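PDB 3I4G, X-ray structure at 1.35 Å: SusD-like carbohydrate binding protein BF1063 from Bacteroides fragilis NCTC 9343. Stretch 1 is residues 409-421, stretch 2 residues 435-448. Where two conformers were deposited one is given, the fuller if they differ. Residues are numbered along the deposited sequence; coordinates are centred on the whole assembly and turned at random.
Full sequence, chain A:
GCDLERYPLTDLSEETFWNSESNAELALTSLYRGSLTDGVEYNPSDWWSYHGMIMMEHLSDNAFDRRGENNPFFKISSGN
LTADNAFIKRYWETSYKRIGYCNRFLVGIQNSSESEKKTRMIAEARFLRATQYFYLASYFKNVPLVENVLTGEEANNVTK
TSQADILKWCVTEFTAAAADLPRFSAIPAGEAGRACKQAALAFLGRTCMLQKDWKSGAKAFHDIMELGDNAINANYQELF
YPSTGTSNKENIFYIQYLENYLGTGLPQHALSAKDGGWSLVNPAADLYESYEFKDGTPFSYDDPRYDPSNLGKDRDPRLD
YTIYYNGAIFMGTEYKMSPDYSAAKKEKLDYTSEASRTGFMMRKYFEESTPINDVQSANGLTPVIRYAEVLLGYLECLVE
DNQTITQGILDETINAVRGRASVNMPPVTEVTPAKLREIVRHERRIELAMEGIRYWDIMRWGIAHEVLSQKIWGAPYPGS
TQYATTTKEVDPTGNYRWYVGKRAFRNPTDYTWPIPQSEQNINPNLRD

Stretch 1 (409-421) ILDETINAVRGRA
Stretch 2, residues 435-448: KLREIVRHERRIEL

The helix over 414-418 runs in roughly the same direction as the helix of stretch 2, the axes 31° apart and 11.4 Å at closest approach. Stretch 2 enters already helical, and its helix carries K435 and the residues after it through the contact. Stretch 1 is interrupted: T413, at phi/psi -118/-95, breaks the helix, its OG1 bonding back to I409 O at 2.7 Å, and helix resumes over 414-418. In the register, L410 CA lies 10.1 Å from L436 CA, I414 CA lies 7.5 Å from V440 CA, and V417 CA lies 7.9 Å from E447 CA.

The apolar part lies toward the N-terminal ends. L410 (m, t) leaves its CA sideways, but its end reaches across, CD2 lying 4.0 Å from CD2 of L436 (t, p). I414 (t, t) points toward the partner and fills the closest part of the register: its CD1 sits 3.8 Å from I439 CG2 and 3.7 Å from E443 CB, so an extended isoleucine packs against both a branched side chain and the aliphatic root of a glutamate.

Farther along, charge takes over. E443 and E447, one helical turn apart, both point toward stretch 1 with chi1 t and chi2 near +65°. R418 (m, t, p, chi4 83°) starts sideways and curls in, its NH1 donating to E443 OE1 at 2.8 Å. R420, beyond the helix at phi/psi -45/134, uses t, t, m and chi4 -85° to bring NH2 to E447 OE2, also 2.8 Å. Both are salt bridges made at the guanidinium edge, near its plane. All four residues are buried, so each charge needs a partner. Between the two guanidiniums V417 (t) supplies a compact side chain, its CG1 3.3 Å from E447 OE1.

One water completes the polar end, donating to V417 O (2.9 Å) and E447 OE1 (2.7 Å) and accepting from R420 NE (2.8 Å). In all, 396 Å² is buried, with E443 covered most.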

# COMPACT_ATOMS: atom_id res chain seq x y z
N ILE A 409 18.45 16.63 -11.38
CA ILE A 409 17.95 15.57 -10.48
C ILE A 409 16.44 15.68 -10.31
O ILE A 409 15.74 14.68 -10.33
CB ILE A 409 18.67 15.62 -9.12
CG1 ILE A 409 20.11 15.16 -9.30
CG2 ILE A 409 17.97 14.74 -8.06
CD1 ILE A 409 21.02 15.47 -8.09
N LEU A 410 15.93 16.90 -10.15
CA LEU A 410 14.49 17.08 -10.05
C LEU A 410 13.82 16.58 -11.32
O LEU A 410 12.79 15.91 -11.27
CB LEU A 410 14.12 18.55 -9.79
CG LEU A 410 14.58 19.18 -8.49
CD1 LEU A 410 14.30 20.67 -8.48
CD2 LEU A 410 13.90 18.50 -7.27
N ASP A 411 14.38 16.90 -12.48
CA ASP A 411 13.78 16.51 -13.75
C ASP A 411 13.75 15.00 -13.96
O ASP A 411 12.80 14.50 -14.55
CB ASP A 411 14.50 17.23 -14.89
CG ASP A 411 14.19 18.71 -14.92
OD1 ASP A 411 13.24 19.15 -14.20
OD2 ASP A 411 14.88 19.43 -15.67
N GLU A 412 14.74 14.29 -13.44
CA GLU A 412 14.77 12.83 -13.59
C GLU A 412 13.90 12.11 -12.54
O GLU A 412 13.66 10.92 -12.66
CB GLU A 412 16.21 12.29 -13.57
CG GLU A 412 16.86 12.29 -12.25
CD GLU A 412 18.31 11.74 -12.25
OE1 GLU A 412 18.67 10.97 -13.16
OE2 GLU A 412 19.04 12.08 -11.30
N THR A 413 13.46 12.81 -11.50
CA THR A 413 12.73 12.19 -10.41
C THR A 413 11.32 12.74 -10.29
O THR A 413 10.40 12.28 -10.96
CB THR A 413 13.50 12.31 -9.06
OG1 THR A 413 13.75 13.69 -8.72
CG2 THR A 413 14.83 11.54 -9.10
N ILE A 414 11.13 13.73 -9.43
CA ILE A 414 9.81 14.27 -9.18
C ILE A 414 9.12 14.81 -10.43
O ILE A 414 7.90 14.63 -10.59
CB ILE A 414 9.88 15.34 -8.05
CG1 ILE A 414 8.48 15.78 -7.65
CG2 ILE A 414 10.77 16.53 -8.46
CD1 ILE A 414 8.45 16.38 -6.21
N ASN A 415 9.87 15.44 -11.32
CA ASN A 415 9.26 16.00 -12.52
C ASN A 415 8.97 14.93 -13.59
O ASN A 415 8.12 15.13 -14.46
CB ASN A 415 10.08 17.16 -13.06
CG ASN A 415 10.13 18.28 -12.10
OD1 ASN A 415 9.23 18.41 -11.28
ND2 ASN A 415 11.16 19.10 -12.19
N ALA A 416 9.64 13.79 -13.52
CA ALA A 416 9.29 12.67 -14.39
C ALA A 416 7.95 12.07 -13.94
O ALA A 416 7.13 11.66 -14.77
CB ALA A 416 10.40 11.62 -14.39
N VAL A 417 7.72 12.05 -12.63
CA VAL A 417 6.45 11.58 -12.07
C VAL A 417 5.35 12.58 -12.38
O VAL A 417 4.31 12.22 -12.94
CB VAL A 417 6.57 11.37 -10.56
CG1 VAL A 417 5.24 11.02 -9.93
CG2 VAL A 417 7.58 10.24 -10.31
N ARG A 418 5.61 13.85 -12.14
CA ARG A 418 4.60 14.88 -12.44
C ARG A 418 4.34 15.07 -13.94
O ARG A 418 3.25 15.44 -14.36
CB ARG A 418 4.99 16.21 -11.82
CG ARG A 418 4.90 16.21 -10.30
CD ARG A 418 5.45 17.45 -9.66
NE ARG A 418 4.69 18.65 -9.96
CZ ARG A 418 3.59 19.04 -9.32
NH1 ARG A 418 3.02 18.28 -8.38
NH2 ARG A 418 3.01 20.17 -9.68
N GLY A 419 5.38 14.84 -14.72
CA GLY A 419 5.35 15.02 -16.17
C GLY A 419 4.76 13.90 -16.97
O GLY A 419 4.66 13.99 -18.18
N ARG A 420 4.34 12.83 -16.29
CA ARG A 420 3.64 11.74 -16.91
C ARG A 420 2.58 12.32 -17.84
O ARG A 420 1.84 13.21 -17.41
CB ARG A 420 3.01 10.88 -15.78
CG ARG A 420 2.34 9.64 -16.24
CD ARG A 420 1.43 9.07 -15.19
NE ARG A 420 2.10 8.71 -13.94
CZ ARG A 420 2.71 7.55 -13.73
NH1 ARG A 420 2.85 6.66 -14.69
NH2 ARG A 420 3.25 7.31 -12.54
N ALA A 421 2.44 11.85 -19.07
CA ALA A 421 1.52 12.51 -20.02
C ALA A 421 0.09 12.68 -19.56
O ALA A 421 -0.56 13.70 -19.84
CB ALA A 421 1.54 11.76 -21.35
N LYS A 435 12.69 22.80 2.46
CA LYS A 435 11.48 22.99 1.69
C LYS A 435 11.22 21.79 0.79
O LYS A 435 10.09 21.36 0.63
CB LYS A 435 11.56 24.26 0.87
CG LYS A 435 11.47 25.52 1.72
CD LYS A 435 11.62 26.77 0.87
N LEU A 436 12.27 21.22 0.22
CA LEU A 436 12.08 20.11 -0.70
C LEU A 436 11.59 18.83 0.03
O LEU A 436 10.84 18.04 -0.53
CB LEU A 436 13.35 19.85 -1.52
CG LEU A 436 13.28 18.84 -2.64
CD1 LEU A 436 12.16 19.13 -3.67
CD2 LEU A 436 14.65 18.78 -3.36
N ARG A 437 11.96 18.66 1.30
CA ARG A 437 11.48 17.51 2.06
C ARG A 437 9.96 17.46 2.02
O ARG A 437 9.36 16.42 1.73
CB ARG A 437 11.96 17.53 3.53
CG ARG A 437 11.32 16.46 4.39
CD ARG A 437 11.70 16.55 5.85
NE ARG A 437 13.12 16.26 6.02
CZ ARG A 437 14.10 17.16 6.20
NH1 ARG A 437 13.84 18.45 6.28
NH2 ARG A 437 15.36 16.75 6.34
N GLU A 438 9.31 18.59 2.26
CA GLU A 438 7.86 18.62 2.36
C GLU A 438 7.22 18.47 0.99
O GLU A 438 6.17 17.85 0.86
CB GLU A 438 7.39 19.88 3.11
CG GLU A 438 8.05 20.12 4.49
CD GLU A 438 8.01 18.90 5.44
OE1 GLU A 438 9.03 18.69 6.16
OE2 GLU A 438 7.00 18.14 5.47
N ILE A 439 7.88 19.00 -0.05
CA ILE A 439 7.39 18.84 -1.40
C ILE A 439 7.44 17.37 -1.81
O ILE A 439 6.50 16.86 -2.40
CB ILE A 439 8.22 19.70 -2.37
CG1 ILE A 439 7.95 21.17 -2.12
CG2 ILE A 439 7.96 19.31 -3.84
CD1 ILE A 439 8.93 22.11 -2.80
N VAL A 440 8.54 16.68 -1.50
CA VAL A 440 8.66 15.26 -1.88
C VAL A 440 7.67 14.40 -1.10
O VAL A 440 7.06 13.49 -1.67
CB VAL A 440 10.11 14.75 -1.73
CG1 VAL A 440 10.19 13.32 -2.21
CG2 VAL A 440 11.06 15.59 -2.53
N ARG A 441 7.53 14.64 0.19
CA ARG A 441 6.57 13.86 0.99
C ARG A 441 5.18 14.05 0.46
O ARG A 441 4.41 13.09 0.37
CB ARG A 441 6.61 14.24 2.47
CG ARG A 441 7.90 13.82 3.13
CD ARG A 441 7.83 14.00 4.62
NE ARG A 441 9.08 13.55 5.26
CZ ARG A 441 9.29 13.57 6.57
NH1 ARG A 441 8.38 14.10 7.37
NH2 ARG A 441 10.43 13.10 7.08
N HIS A 442 4.86 15.29 0.10
CA HIS A 442 3.54 15.56 -0.44
C HIS A 442 3.35 14.90 -1.81
O HIS A 442 2.28 14.34 -2.09
CB HIS A 442 3.32 17.07 -0.56
CG HIS A 442 2.01 17.41 -1.17
ND1 HIS A 442 1.88 17.77 -2.49
CD2 HIS A 442 0.76 17.35 -0.66
CE1 HIS A 442 0.58 17.94 -2.76
NE2 HIS A 442 -0.10 17.72 -1.66
N GLU A 443 4.35 14.95 -2.69
CA GLU A 443 4.21 14.34 -3.98
C GLU A 443 4.03 12.85 -3.83
O GLU A 443 3.25 12.24 -4.54
CB GLU A 443 5.42 14.67 -4.87
CG GLU A 443 5.23 14.22 -6.29
CD GLU A 443 4.14 15.03 -7.00
OE1 GLU A 443 3.91 16.24 -6.69
OE2 GLU A 443 3.51 14.48 -7.92
N ARG A 444 4.77 12.23 -2.92
CA ARG A 444 4.64 10.85 -2.66
C ARG A 444 3.22 10.52 -2.19
O ARG A 444 2.61 9.53 -2.60
CB ARG A 444 5.69 10.45 -1.61
CG ARG A 444 5.73 9.03 -1.30
CD ARG A 444 6.84 8.78 -0.23
NE ARG A 444 6.84 7.39 0.13
CZ ARG A 444 7.63 6.47 -0.36
NH1 ARG A 444 8.60 6.74 -1.25
NH2 ARG A 444 7.44 5.24 0.06
N ARG A 445 2.65 11.34 -1.31
CA ARG A 445 1.27 11.15 -0.85
C ARG A 445 0.30 11.13 -2.02
O ARG A 445 -0.55 10.24 -2.13
CB ARG A 445 0.87 12.27 0.11
CG ARG A 445 -0.49 12.06 0.69
CD ARG A 445 -0.98 13.15 1.59
NE ARG A 445 -2.24 12.70 2.25
CZ ARG A 445 -2.97 13.42 3.08
NH1 ARG A 445 -2.65 14.66 3.38
NH2 ARG A 445 -4.06 12.89 3.60
N ILE A 446 0.43 12.09 -2.91
CA ILE A 446 -0.47 12.17 -4.04
C ILE A 446 -0.26 11.03 -5.03
O ILE A 446 -1.19 10.32 -5.42
CB ILE A 446 -0.30 13.53 -4.77
CG1 ILE A 446 -0.67 14.70 -3.87
CG2 ILE A 446 -1.11 13.56 -6.08
CD1 ILE A 446 -2.02 14.61 -3.20
N GLU A 447 0.99 10.79 -5.38
CA GLU A 447 1.28 9.76 -6.38
C GLU A 447 0.84 8.38 -5.96
O GLU A 447 0.29 7.63 -6.78
CB GLU A 447 2.77 9.77 -6.70
CG GLU A 447 3.20 8.71 -7.66
CD GLU A 447 2.64 8.84 -9.06
OE1 GLU A 447 2.16 9.93 -9.43
OE2 GLU A 447 2.68 7.83 -9.80
N LEU A 448 1.03 8.04 -4.69
CA LEU A 448 0.76 6.70 -4.20
C LEU A 448 -0.53 6.57 -3.43
O LEU A 448 -0.77 5.53 -2.82
CB LEU A 448 1.92 6.24 -3.30
CG LEU A 448 3.30 6.25 -3.93
CD1 LEU A 448 4.37 5.94 -2.85
CD2 LEU A 448 3.40 5.27 -5.10
O HOH W 1 2.04 10.74 -11.99